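Local coordinates for conserved protein (PDB 1RFE) that is of unknown function but binds coenzyme F420, and probably belongs to the oxidoreductases built on the FMN-binding split beta-barrel, at residues G25-I30 and P68-L73; D47-L52 and R135-R140; D17-S22 and M41-I46. All blocks are in the same frame, centred on the assembly; numbering follows the deposited sequence. Where two conformers were deposited one is given.

Contact 1 of 3, residues G25-I30 and P68-L73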
loop_
_atom_site.group_PDB
_atom_site.type_symbol
_atom_site.label_atom_id
_atom_site.label_comp_id
_atom_site.label_asym_id
_atom_site.label_seq_id
_atom_site.Cartn_x
_atom_site.Cartn_y
_atom_site.Cartn_z
ATOM N N GLY A 25 -2.829 -1.395 -3.690
ATOM C CA GLY A 25 -3.452 -1.911 -2.502
ATOM C C GLY A 25 -4.745 -1.178 -2.191
ATOM O O GLY A 25 -5.110 -0.264 -2.869
ATOM N N THR A 26 -5.416 -1.641 -1.149
ATOM C CA THR A 26 -6.604 -1.036 -0.580
ATOM C C THR A 26 -6.317 -0.398 0.770
ATOM O O THR A 26 -5.884 -1.060 1.698
ATOM C CB THR A 26 -7.689 -2.112 -0.398
ATOM O OG1 THR A 26 -8.003 -2.710 -1.674
ATOM C CG2 THR A 26 -9.011 -1.494 0.056
ATOM N N LEU A 27 -6.588 0.917 0.855
ATOM C CA LEU A 27 -6.447 1.661 2.062
ATOM C C LEU A 27 -7.818 1.772 2.701
ATOM O O LEU A 27 -8.796 1.954 2.009
ATOM C CB LEU A 27 -5.914 3.066 1.748
ATOM C CG LEU A 27 -5.837 4.061 2.917
ATOM C CD1 LEU A 27 -4.688 3.724 3.820
ATOM C CD2 LEU A 27 -5.741 5.441 2.382
ATOM N N ALA A 28 -7.880 1.584 4.017
ATOM C CA ALA A 28 -9.061 1.930 4.797
ATOM C C ALA A 28 -8.688 3.026 5.793
ATOM O O ALA A 28 -7.795 2.836 6.597
ATOM C CB ALA A 28 -9.585 0.726 5.574
ATOM N N THR A 29 -9.427 4.114 5.787
ATOM C CA THR A 29 -9.413 5.080 6.900
ATOM C C THR A 29 -10.773 5.060 7.602
ATOM O O THR A 29 -11.745 4.384 7.172
ATOM C CB THR A 29 -9.113 6.538 6.384
ATOM O OG1 THR A 29 -10.099 6.935 5.409
ATOM C CG2 THR A 29 -7.840 6.633 5.599
ATOM N N ILE A 30 -10.876 5.792 8.686
ATOM C CA ILE A 30 -12.058 5.713 9.499
ATOM C C ILE A 30 -12.886 6.970 9.244
ATOM O O ILE A 30 -12.415 8.046 9.465
ATOM C CB ILE A 30 -11.681 5.611 10.975
ATOM C CG1 ILE A 30 -10.897 4.341 11.177
ATOM C CG2 ILE A 30 -12.975 5.629 11.889
ATOM C CD1 ILE A 30 -10.454 4.121 12.579
ATOM N N PRO A 68 -5.808 8.861 13.218
ATOM C CA PRO A 68 -4.662 8.418 12.410
ATOM C C PRO A 68 -4.675 6.941 12.052
ATOM O O PRO A 68 -3.784 6.525 11.357
ATOM C CB PRO A 68 -3.453 8.663 13.339
ATOM C CG PRO A 68 -3.993 9.426 14.490
ATOM C CD PRO A 68 -5.414 9.072 14.616
ATOM N N ARG A 69 -5.619 6.167 12.573
ATOM C CA ARG A 69 -5.640 4.723 12.401
ATOM C C ARG A 69 -5.973 4.371 10.937
ATOM O O ARG A 69 -6.879 4.941 10.332
ATOM C CB ARG A 69 -6.625 4.084 13.388
ATOM C CG ARG A 69 -6.089 4.057 14.868
ATOM C CD ARG A 69 -7.040 3.457 15.840
ATOM N NE ARG A 69 -8.349 4.131 15.753
ATOM C CZ ARG A 69 -9.495 3.632 16.196
ATOM N NH1 ARG A 69 -9.546 2.453 16.772
ATOM N NH2 ARG A 69 -10.607 4.326 16.051
ATOM N N VAL A 70 -5.155 3.493 10.374
ATOM C CA VAL A 70 -5.271 3.041 8.998
ATOM C C VAL A 70 -5.088 1.552 8.889
ATOM O O VAL A 70 -4.415 0.915 9.742
ATOM C CB VAL A 70 -4.190 3.619 8.038
ATOM C CG1 VAL A 70 -4.600 4.863 7.525
ATOM C CG2 VAL A 70 -2.776 3.691 8.672
ATOM N N SER A 71 -5.679 0.989 7.836
ATOM C CA SER A 71 -5.341 -0.360 7.392
ATOM C C SER A 71 -5.006 -0.336 5.923
ATOM O O SER A 71 -5.560 0.485 5.148
ATOM C CB SER A 71 -6.509 -1.319 7.607
ATOM O OG SER A 71 -6.859 -1.324 8.967
ATOM N N PHE A 72 -4.105 -1.224 5.514
ATOM C CA PHE A 72 -3.716 -1.260 4.093
ATOM C C PHE A 72 -3.486 -2.697 3.719
ATOM O O PHE A 72 -2.782 -3.404 4.429
ATOM C CB PHE A 72 -2.480 -0.387 3.868
ATOM C CG PHE A 72 -2.174 -0.089 2.425
ATOM C CD1 PHE A 72 -2.846 0.901 1.755
ATOM C CD2 PHE A 72 -1.191 -0.800 1.749
ATOM C CE1 PHE A 72 -2.543 1.163 0.425
ATOM C CE2 PHE A 72 -0.880 -0.531 0.446
ATOM C CZ PHE A 72 -1.561 0.460 -0.222
ATOM N N LEU A 73 -4.066 -3.124 2.589
ATOM C CA LEU A 73 -4.037 -4.516 2.164
ATOM C C LEU A 73 -3.535 -4.661 0.717
ATOM O O LEU A 73 -4.019 -3.999 -0.188
ATOM C CB LEU A 73 -5.439 -5.151 2.295
ATOM C CG LEU A 73 -5.572 -6.685 2.014
ATOM C CD1 LEU A 73 -6.716 -7.357 2.766
ATOM C CD2 LEU A 73 -5.814 -6.987 0.528
HETATM O O HOH W 1 -6.400 -5.072 -2.004
HETATM O O HOH W 2 -8.626 6.802 9.747
#

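Contact 2 of 3, residues D47-L52 and R135-R140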
loop_
_atom_site.group_PDB
_atom_site.type_symbol
_atom_site.label_atom_id
_atom_site.label_comp_id
_atom_site.label_asym_id
_atom_site.label_seq_id
_atom_site.Cartn_x
_atom_site.Cartn_y
_atom_site.Cartn_z
ATOM N N ASP A 47 12.481 3.876 2.066
ATOM C CA ASP A 47 13.161 3.285 3.228
ATOM C C ASP A 47 12.336 2.172 3.875
ATOM O O ASP A 47 12.196 2.114 5.108
ATOM C CB ASP A 47 13.484 4.365 4.298
ATOM C CG ASP A 47 14.452 5.420 3.789
ATOM O OD1 ASP A 47 15.386 5.036 3.024
ATOM O OD2 ASP A 47 14.345 6.651 4.090
ATOM N N GLY A 48 11.773 1.326 3.028
ATOM C CA GLY A 48 10.977 0.202 3.457
ATOM C C GLY A 48 9.504 0.458 3.734
ATOM O O GLY A 48 8.770 -0.488 4.036
ATOM N N GLU A 49 9.059 1.703 3.681
ATOM C CA GLU A 49 7.716 2.045 4.169
ATOM C C GLU A 49 6.842 2.531 3.040
ATOM O O GLU A 49 7.329 3.217 2.145
ATOM C CB GLU A 49 7.770 3.174 5.212
ATOM C CG GLU A 49 8.433 2.813 6.548
ATOM C CD GLU A 49 8.294 3.957 7.553
ATOM O OE1 GLU A 49 8.764 5.088 7.236
ATOM O OE2 GLU A 49 7.707 3.708 8.638
ATOM N N ILE A 50 5.561 2.188 3.112
ATOM C CA ILE A 50 4.559 2.636 2.176
ATOM C C ILE A 50 4.135 4.067 2.506
ATOM O O ILE A 50 3.867 4.384 3.668
ATOM C CB ILE A 50 3.279 1.690 2.182
ATOM C CG1 ILE A 50 3.662 0.318 1.638
ATOM C CG2 ILE A 50 2.102 2.317 1.361
ATOM C CD1 ILE A 50 2.689 -0.794 1.921
ATOM N N TRP A 51 4.135 4.896 1.452
ATOM C CA TRP A 51 3.623 6.255 1.470
ATOM C C TRP A 51 2.616 6.455 0.370
ATOM O O TRP A 51 2.779 5.937 -0.738
ATOM C CB TRP A 51 4.723 7.281 1.207
ATOM C CG TRP A 51 5.776 7.475 2.270
ATOM C CD1 TRP A 51 6.655 6.572 2.678
ATOM C CD2 TRP A 51 6.027 8.662 3.036
ATOM N NE1 TRP A 51 7.450 7.082 3.661
ATOM C CE2 TRP A 51 7.130 8.393 3.854
ATOM C CE3 TRP A 51 5.457 9.948 3.071
ATOM C CZ2 TRP A 51 7.681 9.348 4.729
ATOM C CZ3 TRP A 51 6.009 10.904 3.919
ATOM C CH2 TRP A 51 7.099 10.599 4.747
ATOM N N LEU A 52 1.637 7.302 0.674
ATOM C CA LEU A 52 0.611 7.682 -0.235
ATOM C C LEU A 52 0.694 9.173 -0.479
ATOM O O LEU A 52 1.342 9.903 0.282
ATOM C CB LEU A 52 -0.777 7.296 0.302
ATOM C CG LEU A 52 -0.889 5.843 0.792
ATOM C CD1 LEU A 52 -2.212 5.610 1.463
ATOM C CD2 LEU A 52 -0.653 4.768 -0.294
ATOM N N ARG A 135 2.481 8.682 5.311
ATOM C CA ARG A 135 3.346 7.604 5.668
ATOM C C ARG A 135 2.583 6.568 6.492
ATOM O O ARG A 135 2.052 6.880 7.521
ATOM C CB ARG A 135 4.536 8.169 6.440
ATOM C CG ARG A 135 5.549 7.199 7.033
ATOM C CD ARG A 135 6.567 8.004 7.902
ATOM N NE ARG A 135 7.291 7.279 8.924
ATOM C CZ ARG A 135 7.085 7.342 10.264
ATOM N NH1 ARG A 135 6.156 8.115 10.860
ATOM N NH2 ARG A 135 7.873 6.610 11.038
ATOM N N ILE A 136 2.572 5.330 6.014
ATOM C CA ILE A 136 1.943 4.208 6.705
ATOM C C ILE A 136 2.948 3.513 7.620
ATOM O O ILE A 136 3.993 2.967 7.192
ATOM C CB ILE A 136 1.300 3.266 5.702
ATOM C CG1 ILE A 136 0.253 4.100 4.937
ATOM C CG2 ILE A 136 0.700 2.017 6.430
ATOM C CD1 ILE A 136 -0.535 3.396 3.909
ATOM N N VAL A 137 2.636 3.555 8.902
ATOM C CA VAL A 137 3.452 2.865 9.890
ATOM C C VAL A 137 2.687 1.687 10.464
ATOM O O VAL A 137 1.660 1.867 11.102
ATOM C CB VAL A 137 3.825 3.782 11.027
ATOM C CG1 VAL A 137 4.780 3.016 11.986
ATOM C CG2 VAL A 137 4.472 5.017 10.487
ATOM N N ALA A 138 3.179 0.483 10.222
ATOM C CA ALA A 138 2.464 -0.694 10.610
ATOM C C ALA A 138 2.800 -1.020 12.088
ATOM O O ALA A 138 3.945 -0.909 12.516
ATOM C CB ALA A 138 2.870 -1.825 9.725
ATOM N N ARG A 139 1.792 -1.424 12.841
ATOM C CA ARG A 139 1.997 -1.994 14.164
ATOM C C ARG A 139 1.642 -3.461 14.203
ATOM O O ARG A 139 2.083 -4.147 15.079
ATOM C CB ARG A 139 1.145 -1.305 15.196
ATOM C CG ARG A 139 0.976 0.149 14.945
ATOM C CD ARG A 139 1.438 1.033 15.985
ATOM N NE ARG A 139 2.772 1.502 15.538
ATOM C CZ ARG A 139 3.273 2.666 15.938
ATOM N NH1 ARG A 139 2.562 3.422 16.758
ATOM N NH2 ARG A 139 4.465 3.080 15.545
ATOM N N ARG A 140 0.782 -3.896 13.285
ATOM C CA ARG A 140 0.366 -5.280 13.165
ATOM C C ARG A 140 0.377 -5.639 11.690
ATOM O O ARG A 140 -0.140 -4.914 10.822
ATOM C CB ARG A 140 -0.995 -5.498 13.755
ATOM C CG ARG A 140 -1.515 -6.931 13.639
ATOM C CD ARG A 140 -2.749 -7.270 14.558
ATOM N NE ARG A 140 -3.412 -8.558 14.234
ATOM C CZ ARG A 140 -4.148 -8.804 13.129
ATOM N NH1 ARG A 140 -4.311 -7.883 12.179
ATOM N NH2 ARG A 140 -4.736 -9.989 12.969
HETATM O O HOH W 3 4.433 1.014 5.512
#

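Contact 3 of 3, residues D17-S22 and M41-I46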
loop_
_atom_site.group_PDB
_atom_site.type_symbol
_atom_site.label_atom_id
_atom_site.label_comp_id
_atom_site.label_asym_id
_atom_site.label_seq_id
_atom_site.Cartn_x
_atom_site.Cartn_y
_atom_site.Cartn_z
ATOM N N ASP A 17 9.825 -7.599 -0.776
ATOM C CA ASP A 17 9.738 -7.852 -2.213
ATOM C C ASP A 17 8.339 -7.697 -2.739
ATOM O O ASP A 17 8.147 -7.127 -3.795
ATOM C CB ASP A 17 10.274 -9.272 -2.595
ATOM C CG ASP A 17 11.787 -9.418 -2.384
ATOM O OD1 ASP A 17 12.441 -8.426 -1.931
ATOM O OD2 ASP A 17 12.435 -10.492 -2.639
ATOM N N PHE A 18 7.357 -8.165 -1.979
ATOM C CA PHE A 18 5.962 -8.123 -2.400
ATOM C C PHE A 18 5.441 -6.656 -2.425
ATOM O O PHE A 18 4.759 -6.253 -3.356
ATOM C CB PHE A 18 5.087 -9.035 -1.498
ATOM C CG PHE A 18 3.665 -9.148 -1.941
ATOM C CD1 PHE A 18 3.345 -9.829 -3.113
ATOM C CD2 PHE A 18 2.621 -8.582 -1.172
ATOM C CE1 PHE A 18 2.011 -9.956 -3.536
ATOM C CE2 PHE A 18 1.318 -8.680 -1.585
ATOM C CZ PHE A 18 0.989 -9.372 -2.782
ATOM N N VAL A 19 5.792 -5.872 -1.419
ATOM C CA VAL A 19 5.423 -4.441 -1.370
ATOM C C VAL A 19 6.069 -3.676 -2.553
ATOM O O VAL A 19 5.430 -2.831 -3.154
ATOM C CB VAL A 19 5.829 -3.806 -0.043
ATOM C CG1 VAL A 19 5.851 -2.290 -0.130
ATOM C CG2 VAL A 19 4.883 -4.231 1.129
ATOM N N ASN A 20 7.343 -3.959 -2.861
ATOM C CA ASN A 20 8.018 -3.358 -4.008
ATOM C C ASN A 20 7.474 -3.818 -5.333
ATOM O O ASN A 20 7.397 -3.025 -6.273
ATOM C CB ASN A 20 9.537 -3.613 -3.952
ATOM C CG ASN A 20 10.236 -2.684 -3.002
ATOM O OD1 ASN A 20 11.010 -3.116 -2.113
ATOM N ND2 ASN A 20 9.989 -1.400 -3.174
ATOM N N SER A 21 7.053 -5.077 -5.414
ATOM C CA SER A 21 6.527 -5.623 -6.653
ATOM C C SER A 21 5.088 -5.296 -6.990
ATOM O O SER A 21 4.765 -5.152 -8.165
ATOM C CB SER A 21 6.650 -7.140 -6.644
ATOM O OG SER A 21 8.010 -7.371 -6.519
ATOM N N SER A 22 4.240 -5.169 -5.985
ATOM C CA SER A 22 2.826 -4.838 -6.202
ATOM C C SER A 22 2.627 -3.401 -6.686
ATOM O O SER A 22 3.522 -2.526 -6.536
ATOM C CB SER A 22 2.041 -5.110 -4.922
ATOM O OG SER A 22 2.223 -6.456 -4.486
HETATM N N MSE A 41 -5.387 2.354 -4.091
HETATM C CA MSE A 41 -4.317 3.346 -4.126
HETATM C C MSE A 41 -3.066 2.743 -4.834
HETATM O O MSE A 41 -2.669 1.652 -4.517
HETATM C CB MSE A 41 -3.898 3.738 -2.676
HETATM C CG MSE A 41 -4.955 4.545 -1.836
HETATM SE SE MSE A 41 -5.394 6.152 -2.759
HETATM C CE MSE A 41 -3.879 7.170 -2.224
ATOM N N TRP A 42 -2.460 3.502 -5.748
ATOM C CA TRP A 42 -1.045 3.356 -6.064
ATOM C C TRP A 42 -0.236 3.973 -4.955
ATOM O O TRP A 42 -0.751 4.737 -4.151
ATOM C CB TRP A 42 -0.677 4.034 -7.350
ATOM C CG TRP A 42 -1.192 3.336 -8.566
ATOM C CD1 TRP A 42 -1.856 2.148 -8.626
ATOM C CD2 TRP A 42 -1.059 3.785 -9.908
ATOM N NE1 TRP A 42 -2.155 1.835 -9.934
ATOM C CE2 TRP A 42 -1.664 2.823 -10.742
ATOM C CE3 TRP A 42 -0.459 4.901 -10.503
ATOM C CZ2 TRP A 42 -1.714 2.958 -12.142
ATOM C CZ3 TRP A 42 -0.502 5.035 -11.915
ATOM C CH2 TRP A 42 -1.127 4.079 -12.699
ATOM N N TYR A 43 1.034 3.626 -4.893
ATOM C CA TYR A 43 1.826 4.069 -3.761
ATOM C C TYR A 43 3.279 4.212 -4.038
ATOM O O TYR A 43 3.830 3.689 -5.060
ATOM C CB TYR A 43 1.569 3.169 -2.535
ATOM C CG TYR A 43 1.908 1.732 -2.723
ATOM C CD1 TYR A 43 3.169 1.233 -2.366
ATOM C CD2 TYR A 43 0.973 0.852 -3.257
ATOM C CE1 TYR A 43 3.473 -0.141 -2.546
ATOM C CE2 TYR A 43 1.283 -0.524 -3.417
ATOM C CZ TYR A 43 2.521 -1.001 -3.061
ATOM O OH TYR A 43 2.797 -2.349 -3.245
ATOM N N ALA A 44 3.901 4.940 -3.117
ATOM C CA ALA A 44 5.339 5.055 -3.030
ATOM C C ALA A 44 5.909 4.122 -1.980
ATOM O O ALA A 44 5.204 3.701 -1.038
ATOM C CB ALA A 44 5.766 6.501 -2.751
ATOM N N VAL A 45 7.189 3.793 -2.158
ATOM C CA VAL A 45 7.959 3.023 -1.177
ATOM C C VAL A 45 9.266 3.741 -0.861
ATOM O O VAL A 45 10.103 3.959 -1.758
ATOM C CB VAL A 45 8.279 1.568 -1.651
ATOM C CG1 VAL A 45 8.859 0.780 -0.519
ATOM C CG2 VAL A 45 6.998 0.824 -2.188
ATOM N N ILE A 46 9.459 4.110 0.392
ATOM C CA ILE A 46 10.633 4.879 0.806
ATOM C C ILE A 46 11.214 4.315 2.113
ATOM O O ILE A 46 10.523 4.255 3.115
ATOM C CB ILE A 46 10.238 6.324 1.032
ATOM C CG1 ILE A 46 9.647 6.923 -0.256
ATOM C CG2 ILE A 46 11.444 7.133 1.556
ATOM C CD1 ILE A 46 8.898 8.147 -0.024
#

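Contact 1 of 3, residues G25-I30 and P68-L73
T26 and A28 face L73 and S71 as hydrogen-bonded pairs of two neighbouring antiparallel strands, 25-30 and 69-73, in the curled sheet of an FMN-binding-type split beta-barrel. Four backbone bonds join them: the T26 and L73 amides exchange bonds with each other's carbonyl, and those of A28 and S71 do the same, with A28 N to S71 O the shortest at 2.8 Å. L27 and F72 form the non-hydrogen-bonded pair in between, where the strands come closer and the CA of F72 approaches T26 O to 3.2 Å in a CA-H...O contact.

On the face that carries L27 and F72, F72 has its CG anti to the backbone N (chi1 -167°), and its ring leans over strand 25-30. L27 CB lies in the ring plane at the edge, beside CD1, while CZ at the far end stands 3.8 Å from the CA of G25, which has no side chain. L27 CD1 meets V70 CG1 at 3.9 Å. I50 and L52 of strand 49-55 pack on F72, extending this apolar layer into the barrel, and V70 and T29 also touch L64 of helix 59-66. T29 OG1 bonds N63 of that helix.

At the start of strand 69-73, R69 bends at chi3 (-54°), which brings NE to the I30 side; I30 CD1 covers one guanidinium face, 3.5 Å from NH2. That NH2 also makes a salt bridge with D67. A water continues the ladder here, accepting from I30 N and donating to R69 O in place of a direct strand bond. At the other end a second water donates to L73 O and ties it to T26 OG1, which it meets at 2.9 Å.

Contact 2 of 3, residues D47-L52 and R135-R140
W51 and R135 form the antiparallel non-hydrogen-bonded pair that joins strands 49-52 and 135-138 of the split barrel, at a point where the two strands diverge, 144° apart in direction. R135 CB sits squarely over the six-membered ring of W51, 3.6 Å from its centroid, in a CH-pi contact. With CG anti to the backbone N (chi1 175°), the extended chain runs outward across the ring: CG lies by the CE2-CZ2 rim and CD just beyond it, 3.6 Å from CZ2. NE then donates to E49 OE1 at 3.1 Å, on the syn side of the carboxylate and within the guanidinium plane. V137 CG2 covers one face of the guanidinium.

I136 N bonds I50 O directly at 2.8 Å, but the return link is made by a water that accepts from I50 N and donates to I136 O. I136 CD1 packs on both I50 CG2 and L52 CD1, the latter at 3.7 Å.

With carboxylate and guanidinium planes 66° apart, E49 makes a single bond and not a parallel two-pronged one. E93 of strand 84-95 takes NH1 in a second salt bridge, so the two carboxylates together fix the guanidinium through NE and NH1 and probably offset its charge at this partly exposed strand junction.

Contact 3 of 3, residues D17-S22 and M41-I46
Y43 and V19 carry the contact between the C-terminal end of helix 12-21 and strand 36-46 of the split barrel, a helix-on-sheet packing. The tight part is around the tyrosine hydroxyl. Y43 OH donates to V19 O at 2.7 Å, in the carbonyl plane and on a lone pair, and the carbonyl oxygen lies close to the plane of the ring at its edge. S22 CB comes within 3.3 Å of the same OH. The CB of Y43 points toward the helix, and chi1 of 60° puts CG between the backbone N and the carbonyl carbon.

Beside this bond runs an apolar seam: V19 CG1 touches Y43 CE1 at 4.0 Å and V45 CG2 at 3.9 Å. The same V19 also reaches I50, L74 and F88 of neighbouring strands, so V19, like the buried F18, is on the inward side of the helix end. R111 of helix 98-112 closes the site from another side, in a cation-pi contact with the Y43 ring and hydrogen bonds to Y43 O and S22 O.

The other flank is looser and faces solvent. N20 is exposed, and the end of its side chain merely lies against the V45 side chain. Still farther out, S21 bonds within the helix, its OG and N both donating to D17 O.

S22, the first residue past the helix, repeats this one step on. Its N and OG reach F18 O from opposite faces of the carbonyl plane, with OG at 2.8 Å. The same S22 OG stands 3.5 Å above the F18 ring plane, over its centre.

How the contacts relate
All three contacts reach one curled antiparallel sheet, contact 3 through a helix end packed on it, and strands 25-30, 36-46 and 49-55 carry the connection from each to the next. Contacts 2 and 3 are the nearest, with centres about 10 Å apart: W51 O probably bonds A44 N (2.8 Å), and I50 CG1 packs on V19 CG1. Contacts 1 and 2 share an apolar interior, where F72 CD1 meets I136 CD1 at 4.0 Å and L27 CD2 meets L52 CD1 at 3.7 Å. Contacts 1 and 3 are farther apart, about 15 Å between centres, yet G25 O probably accepts from M41 N (2.9 Å) and F72 CZ packs on Y43 CD2.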